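Long-range contact in exopolygalacturonase (PDB 2UVF), which hydrolyses pectic polygalacturonate as a family 28 exo-acting glycosidase, probably releasing digalacturonic acid from the chain end: residues G119-K131 with A142-P154. Residues are numbered along the deposited sequence; the frame is centred on the assembly and turned at random.
Sequences GLKPETSYQFTVK and ASKPITAKTSAKP
Thr150 OG1 is gripped inside the type II turn Lys121-Thr124: it donates to Lys121 O at 2.7 Å, in the carbonyl plane, and accepts from Thr124 N at 2.8 Å. A chi1 of 49° sets the Thr150 hydroxyl between the backbone N and the carbonyl carbon and CG2 anti to that carbon, where Thr150 CG2 meets Leu120 CD2 (3.8 Å) and the CE2 edge of the Tyr126 ring. Tyr126 OH in turn accepts the N-H of Lys121, which ties the ring to the start of the turn. Beyond it, strands 125-131 and 146-149 run antiparallel at 150°, the final hairpin of the N-terminal fibronectin type III domain, with 146-149 an edge strand of its four-stranded sheet. Paired backbone bonds join Tyr126 with Ala148 and Phe128 with Ile146; Ala148 N reaches Tyr126 O at 2.9 Å. On the face carrying these four side chains, Phe128 CB meets Ile146 CG1 at 4.1 Å while its ring edge approaches Ala148 CB; Leu41 and Leu55 pack against both Phe128 and Ile146. Past the last bridge a side chain replaces a carbonyl: Ser143 OG accepts a bond from Val130 N at 2.9 Å, nearly straight at 163° at the hydrogen, and Ser143 N returns to Val130 O. Val130 CG1 lies against Ser143 CB at 3.7 Å.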
ATOM      1  N   GLY A 119     -15.453  12.552 -19.114  1.00 48.15           N
ATOM      2  CA  GLY A 119     -16.394  13.221 -20.017  1.00 49.43           C
ATOM      3  C   GLY A 119     -16.953  12.313 -21.100  1.00 50.04           C
ATOM      4  O   GLY A 119     -17.205  12.757 -22.219  1.00 49.98           O
ATOM      5  N   LEU A 120     -17.122  11.036 -20.759  1.00 50.82           N
ATOM      6  CA  LEU A 120     -17.650  10.026 -21.673  1.00 51.30           C
ATOM      7  C   LEU A 120     -19.157   9.875 -21.440  1.00 51.84           C
ATOM      8  O   LEU A 120     -19.730  10.540 -20.566  1.00 51.76           O
ATOM      9  CB  LEU A 120     -16.932   8.686 -21.462  1.00 51.00           C
ATOM     10  CG  LEU A 120     -15.586   8.288 -22.097  1.00 50.11           C
ATOM     11  CD1 LEU A 120     -14.707   9.455 -22.539  1.00 48.04           C
ATOM     12  CD2 LEU A 120     -14.835   7.374 -21.131  1.00 48.51           C
ATOM     13  N   LYS A 121     -19.792   9.018 -22.235  1.00 52.43           N
ATOM     14  CA  LYS A 121     -21.237   8.787 -22.135  1.00 53.09           C
ATOM     15  C   LYS A 121     -21.518   7.356 -21.687  1.00 53.43           C
ATOM     16  O   LYS A 121     -20.694   6.462 -21.941  1.00 53.34           O
ATOM     17  CB  LYS A 121     -21.910   9.065 -23.481  1.00 53.19           C
ATOM     18  CG  LYS A 121     -22.031  10.554 -23.836  1.00 53.56           C
ATOM     19  CD  LYS A 121     -21.669  10.805 -25.309  1.00 54.22           C
ATOM     20  CE  LYS A 121     -22.184   9.683 -26.233  1.00 54.74           C
ATOM     21  NZ  LYS A 121     -21.791   9.896 -27.656  1.00 55.82           N
ATOM     22  N   PRO A 122     -22.675   7.130 -21.018  1.00 53.71           N
ATOM     23  CA  PRO A 122     -23.012   5.818 -20.444  1.00 54.07           C
ATOM     24  C   PRO A 122     -23.080   4.711 -21.488  1.00 54.35           C
ATOM     25  O   PRO A 122     -23.697   4.899 -22.532  1.00 55.34           O
ATOM     26  CB  PRO A 122     -24.408   6.044 -19.841  1.00 54.17           C
ATOM     27  CG  PRO A 122     -24.516   7.500 -19.640  1.00 54.04           C
ATOM     28  CD  PRO A 122     -23.736   8.121 -20.760  1.00 53.58           C
ATOM     29  N   GLU A 123     -22.423   3.585 -21.221  1.00 54.28           N
ATOM     30  CA  GLU A 123     -22.624   2.347 -21.999  1.00 54.28           C
ATOM     31  C   GLU A 123     -21.965   2.308 -23.394  1.00 53.75           C
ATOM     32  O   GLU A 123     -22.308   1.460 -24.224  1.00 54.13           O
ATOM     33  CB  GLU A 123     -24.125   2.073 -22.126  1.00 54.41           C
ATOM     34  CG  GLU A 123     -24.552   0.665 -21.778  1.00 55.31           C
ATOM     35  CD  GLU A 123     -25.913   0.637 -21.109  1.00 56.54           C
ATOM     36  OE1 GLU A 123     -26.460   1.731 -20.811  1.00 55.86           O
ATOM     37  OE2 GLU A 123     -26.424  -0.477 -20.872  1.00 56.83           O
ATOM     38  N   THR A 124     -21.005   3.202 -23.635  1.00 53.05           N
ATOM     39  CA  THR A 124     -20.380   3.375 -24.957  1.00 51.84           C
ATOM     40  C   THR A 124     -18.997   2.717 -25.044  1.00 51.61           C
ATOM     41  O   THR A 124     -18.195   2.816 -24.112  1.00 52.03           O
ATOM     42  CB  THR A 124     -20.255   4.893 -25.304  1.00 51.59           C
ATOM     43  OG1 THR A 124     -21.518   5.542 -25.109  1.00 49.55           O
ATOM     44  CG2 THR A 124     -19.776   5.116 -26.744  1.00 51.89           C
ATOM     45  N   SER A 125     -18.727   2.039 -26.158  1.00 51.12           N
ATOM     46  CA  SER A 125     -17.394   1.494 -26.440  1.00 50.47           C
ATOM     47  C   SER A 125     -16.445   2.583 -26.955  1.00 49.92           C
ATOM     48  O   SER A 125     -16.866   3.473 -27.706  1.00 49.47           O
ATOM     49  CB  SER A 125     -17.470   0.373 -27.475  1.00 50.49           C
ATOM     50  OG  SER A 125     -17.636  -0.891 -26.864  1.00 51.72           O
ATOM     51  N   TYR A 126     -15.175   2.500 -26.540  1.00 48.92           N
ATOM     52  CA  TYR A 126     -14.118   3.410 -26.994  1.00 48.14           C
ATOM     53  C   TYR A 126     -12.841   2.610 -27.198  1.00 48.09           C
ATOM     54  O   TYR A 126     -12.542   1.706 -26.410  1.00 48.73           O
ATOM     55  CB  TYR A 126     -13.853   4.517 -25.974  1.00 47.26           C
ATOM     56  CG  TYR A 126     -15.038   5.396 -25.655  1.00 47.18           C
ATOM     57  CD1 TYR A 126     -15.348   6.491 -26.461  1.00 46.47           C
ATOM     58  CD2 TYR A 126     -15.843   5.150 -24.535  1.00 45.81           C
ATOM     59  CE1 TYR A 126     -16.445   7.312 -26.176  1.00 46.24           C
ATOM     60  CE2 TYR A 126     -16.947   5.970 -24.241  1.00 44.55           C
ATOM     61  CZ  TYR A 126     -17.238   7.047 -25.068  1.00 45.76           C
ATOM     62  OH  TYR A 126     -18.310   7.879 -24.805  1.00 45.84           O
ATOM     63  N   GLN A 127     -12.101   2.929 -28.255  1.00 47.61           N
ATOM     64  CA  GLN A 127     -10.792   2.309 -28.507  1.00 47.53           C
ATOM     65  C   GLN A 127      -9.693   3.244 -27.996  1.00 46.64           C
ATOM     66  O   GLN A 127      -9.886   4.460 -27.944  1.00 46.65           O
ATOM     67  CB  GLN A 127     -10.627   1.973 -29.998  1.00 48.01           C
ATOM     68  CG  GLN A 127      -9.390   1.151 -30.382  1.00 49.43           C
ATOM     69  CD  GLN A 127      -8.296   1.984 -31.069  1.00 51.54           C
ATOM     70  OE1 GLN A 127      -7.336   1.433 -31.615  1.00 53.09           O
ATOM     71  NE2 GLN A 127      -8.442   3.309 -31.050  1.00 51.73           N
ATOM     72  N   PHE A 128      -8.559   2.668 -27.594  1.00 45.43           N
ATOM     73  CA  PHE A 128      -7.473   3.420 -26.961  1.00 43.93           C
ATOM     74  C   PHE A 128      -6.097   2.878 -27.391  1.00 43.86           C
ATOM     75  O   PHE A 128      -5.875   1.652 -27.418  1.00 43.24           O
ATOM     76  CB  PHE A 128      -7.579   3.354 -25.422  1.00 43.09           C
ATOM     77  CG  PHE A 128      -8.812   4.012 -24.833  1.00 41.29           C
ATOM     78  CD1 PHE A 128      -8.970   5.400 -24.858  1.00 41.20           C
ATOM     79  CD2 PHE A 128      -9.787   3.240 -24.194  1.00 38.75           C
ATOM     80  CE1 PHE A 128     -10.106   6.015 -24.293  1.00 40.04           C
ATOM     81  CE2 PHE A 128     -10.915   3.834 -23.624  1.00 37.77           C
ATOM     82  CZ  PHE A 128     -11.080   5.220 -23.672  1.00 40.10           C
ATOM     83  N   THR A 129      -5.188   3.787 -27.745  1.00 43.48           N
ATOM     84  CA  THR A 129      -3.764   3.445 -27.859  1.00 43.98           C
ATOM     85  C   THR A 129      -2.880   4.421 -27.067  1.00 43.70           C
ATOM     86  O   THR A 129      -3.311   5.526 -26.733  1.00 43.85           O
ATOM     87  CB  THR A 129      -3.252   3.338 -29.336  1.00 44.04           C
ATOM     88  OG1 THR A 129      -3.484   4.566 -30.037  1.00 44.63           O
ATOM     89  CG2 THR A 129      -3.907   2.175 -30.070  1.00 43.75           C
ATOM     90  N   VAL A 130      -1.648   3.989 -26.783  1.00 43.53           N
ATOM     91  CA  VAL A 130      -0.638   4.794 -26.069  1.00 43.13           C
ATOM     92  C   VAL A 130       0.738   4.749 -26.771  1.00 42.95           C
ATOM     93  O   VAL A 130       1.211   3.682 -27.179  1.00 42.17           O
ATOM     94  CB  VAL A 130      -0.519   4.370 -24.546  1.00 43.14           C
ATOM     95  CG1 VAL A 130      -0.034   2.926 -24.383  1.00 42.25           C
ATOM     96  CG2 VAL A 130       0.371   5.327 -23.770  1.00 43.13           C
ATOM     97  N   LYS A 131       1.362   5.919 -26.916  1.00 43.30           N
ATOM     98  CA  LYS A 131       2.724   6.027 -27.461  1.00 43.44           C
ATOM     99  C   LYS A 131       3.660   6.658 -26.435  1.00 43.49           C
ATOM    100  O   LYS A 131       3.284   7.646 -25.781  1.00 43.32           O
ATOM    101  CB  LYS A 131       2.752   6.910 -28.725  1.00 43.55           C
ATOM    102  CG  LYS A 131       1.780   6.545 -29.819  1.00 43.87           C
ATOM    103  CD  LYS A 131       2.125   7.313 -31.088  1.00 44.62           C
ATOM    104  CE  LYS A 131       1.141   7.008 -32.219  1.00 45.39           C
ATOM    105  NZ  LYS A 131       1.729   7.248 -33.580  1.00 44.62           N
ATOM    106  N   ALA A 142       2.427   3.096 -31.937  1.00 54.55           N
ATOM    107  CA  ALA A 142       1.305   2.912 -31.021  1.00 54.27           C
ATOM    108  C   ALA A 142       1.297   1.511 -30.407  1.00 54.33           C
ATOM    109  O   ALA A 142       1.777   0.544 -31.019  1.00 54.43           O
ATOM    110  CB  ALA A 142      -0.016   3.191 -31.730  1.00 54.38           C
ATOM    111  N   SER A 143       0.767   1.417 -29.188  1.00 54.07           N
ATOM    112  CA  SER A 143       0.572   0.138 -28.508  1.00 53.84           C
ATOM    113  C   SER A 143      -0.431  -0.701 -29.306  1.00 53.80           C
ATOM    114  O   SER A 143      -0.964  -0.227 -30.314  1.00 53.86           O
ATOM    115  CB  SER A 143       0.038   0.384 -27.096  1.00 53.47           C
ATOM    116  OG  SER A 143      -1.152   1.155 -27.148  1.00 52.40           O
ATOM    117  N   LYS A 144      -0.678  -1.939 -28.875  1.00 53.67           N
ATOM    118  CA  LYS A 144      -1.843  -2.681 -29.355  1.00 53.55           C
ATOM    119  C   LYS A 144      -3.079  -1.970 -28.793  1.00 53.37           C
ATOM    120  O   LYS A 144      -3.054  -1.491 -27.650  1.00 53.40           O
ATOM    121  CB  LYS A 144      -1.801  -4.149 -28.923  1.00 53.48           C
ATOM    122  CG  LYS A 144      -0.649  -4.950 -29.521  1.00 54.67           C
ATOM    123  CD  LYS A 144      -1.123  -6.326 -30.027  1.00 57.68           C
ATOM    124  CE  LYS A 144       0.037  -7.298 -30.230  1.00 58.36           C
ATOM    125  NZ  LYS A 144       0.719  -7.637 -28.939  1.00 58.99           N
ATOM    126  N   PRO A 145      -4.151  -1.855 -29.599  1.00 53.03           N
ATOM    127  CA  PRO A 145      -5.312  -1.147 -29.075  1.00 52.60           C
ATOM    128  C   PRO A 145      -6.072  -1.919 -27.992  1.00 52.27           C
ATOM    129  O   PRO A 145      -5.934  -3.142 -27.868  1.00 52.26           O
ATOM    130  CB  PRO A 145      -6.200  -0.967 -30.314  1.00 52.77           C
ATOM    131  CG  PRO A 145      -5.796  -2.027 -31.241  1.00 52.65           C
ATOM    132  CD  PRO A 145      -4.353  -2.312 -30.989  1.00 52.72           C
ATOM    133  N   ILE A 146      -6.846  -1.193 -27.198  1.00 51.62           N
ATOM    134  CA  ILE A 146      -7.860  -1.812 -26.370  1.00 51.60           C
ATOM    135  C   ILE A 146      -9.187  -1.106 -26.604  1.00 51.47           C
ATOM    136  O   ILE A 146      -9.236   0.111 -26.825  1.00 51.55           O
ATOM    137  CB  ILE A 146      -7.494  -1.899 -24.826  1.00 51.66           C
ATOM    138  CG1 ILE A 146      -7.517  -0.534 -24.135  1.00 51.86           C
ATOM    139  CG2 ILE A 146      -6.164  -2.620 -24.595  1.00 51.15           C
ATOM    140  CD1 ILE A 146      -7.708  -0.648 -22.627  1.00 51.88           C
ATOM    141  N   THR A 147     -10.253  -1.894 -26.597  1.00 51.33           N
ATOM    142  CA  THR A 147     -11.610  -1.374 -26.571  1.00 51.24           C
ATOM    143  C   THR A 147     -12.105  -1.550 -25.145  1.00 50.85           C
ATOM    144  O   THR A 147     -11.867  -2.597 -24.519  1.00 50.52           O
ATOM    145  CB  THR A 147     -12.531  -2.164 -27.520  1.00 51.61           C
ATOM    146  OG1 THR A 147     -11.747  -2.723 -28.587  1.00 51.92           O
ATOM    147  CG2 THR A 147     -13.654  -1.279 -28.082  1.00 51.14           C
ATOM    148  N   ALA A 148     -12.775  -0.523 -24.626  1.00 50.49           N
ATOM    149  CA  ALA A 148     -13.365  -0.591 -23.300  1.00 50.50           C
ATOM    150  C   ALA A 148     -14.689   0.155 -23.255  1.00 50.94           C
ATOM    151  O   ALA A 148     -14.825   1.262 -23.792  1.00 50.57           O
ATOM    152  CB  ALA A 148     -12.403  -0.057 -22.251  1.00 50.28           C
ATOM    153  N   LYS A 149     -15.663  -0.463 -22.598  1.00 51.69           N
ATOM    154  CA  LYS A 149     -17.003   0.089 -22.520  1.00 52.57           C
ATOM    155  C   LYS A 149     -17.287   0.660 -21.134  1.00 52.66           C
ATOM    156  O   LYS A 149     -17.057  -0.002 -20.118  1.00 52.92           O
ATOM    157  CB  LYS A 149     -18.034  -0.992 -22.892  1.00 52.59           C
ATOM    158  CG  LYS A 149     -19.410  -0.462 -23.305  1.00 52.77           C
ATOM    159  CD  LYS A 149     -20.265  -1.552 -23.936  1.00 53.43           C
ATOM    160  CE  LYS A 149     -20.953  -2.433 -22.890  1.00 55.89           C
ATOM    161  NZ  LYS A 149     -22.214  -1.821 -22.372  1.00 57.18           N
ATOM    162  N   THR A 150     -17.795   1.888 -21.106  1.00 52.93           N
ATOM    163  CA  THR A 150     -18.342   2.480 -19.887  1.00 53.24           C
ATOM    164  C   THR A 150     -19.496   1.624 -19.340  1.00 53.92           C
ATOM    165  O   THR A 150     -19.981   0.705 -20.012  1.00 54.22           O
ATOM    166  CB  THR A 150     -18.825   3.944 -20.116  1.00 53.37           C
ATOM    167  OG1 THR A 150     -19.666   4.018 -21.278  1.00 52.39           O
ATOM    168  CG2 THR A 150     -17.632   4.894 -20.282  1.00 52.85           C
ATOM    169  N   SER A 151     -19.912   1.914 -18.112  1.00 53.99           N
ATOM    170  CA  SER A 151     -21.026   1.217 -17.491  1.00 54.11           C
ATOM    171  C   SER A 151     -22.316   2.027 -17.685  1.00 54.38           C
ATOM    172  O   SER A 151     -22.271   3.188 -18.101  1.00 54.25           O
ATOM    173  CB  SER A 151     -20.733   0.980 -16.005  1.00 53.87           C
ATOM    174  OG  SER A 151     -20.833   2.181 -15.249  1.00 53.52           O
ATOM    175  N   ALA A 152     -23.460   1.409 -17.404  1.00 54.73           N
ATOM    176  CA  ALA A 152     -24.733   2.133 -17.392  1.00 55.04           C
ATOM    177  C   ALA A 152     -24.836   3.007 -16.151  1.00 55.16           C
ATOM    178  O   ALA A 152     -24.322   2.653 -15.086  1.00 55.09           O
ATOM    179  CB  ALA A 152     -25.907   1.160 -17.451  1.00 55.25           C
ATOM    180  N   LYS A 153     -25.497   4.151 -16.292  1.00 55.50           N
ATOM    181  CA  LYS A 153     -25.785   5.012 -15.151  1.00 55.96           C
ATOM    182  C   LYS A 153     -26.356   4.142 -14.017  1.00 55.94           C
ATOM    183  O   LYS A 153     -27.301   3.381 -14.250  1.00 56.02           O
ATOM    184  CB  LYS A 153     -26.742   6.142 -15.575  1.00 56.18           C
ATOM    185  CG  LYS A 153     -27.702   6.648 -14.510  1.00 57.51           C
ATOM    186  CD  LYS A 153     -27.070   7.698 -13.601  1.00 60.70           C
ATOM    187  CE  LYS A 153     -27.989   8.005 -12.422  1.00 62.22           C
ATOM    188  NZ  LYS A 153     -27.605   9.279 -11.744  1.00 64.61           N
ATOM    189  N   PRO A 154     -25.756   4.222 -12.804  1.00 55.84           N
ATOM    190  CA  PRO A 154     -26.145   3.396 -11.656  1.00 55.80           C
ATOM    191  C   PRO A 154     -27.402   3.869 -10.895  1.00 55.93           C
ATOM    192  O   PRO A 154     -27.818   5.027 -11.014  1.00 55.49           O
ATOM    193  CB  PRO A 154     -24.928   3.523 -10.736  1.00 55.77           C
ATOM    194  CG  PRO A 154     -24.462   4.904 -10.975  1.00 55.28           C
ATOM    195  CD  PRO A 154     -24.633   5.116 -12.457  1.00 55.64           C
TER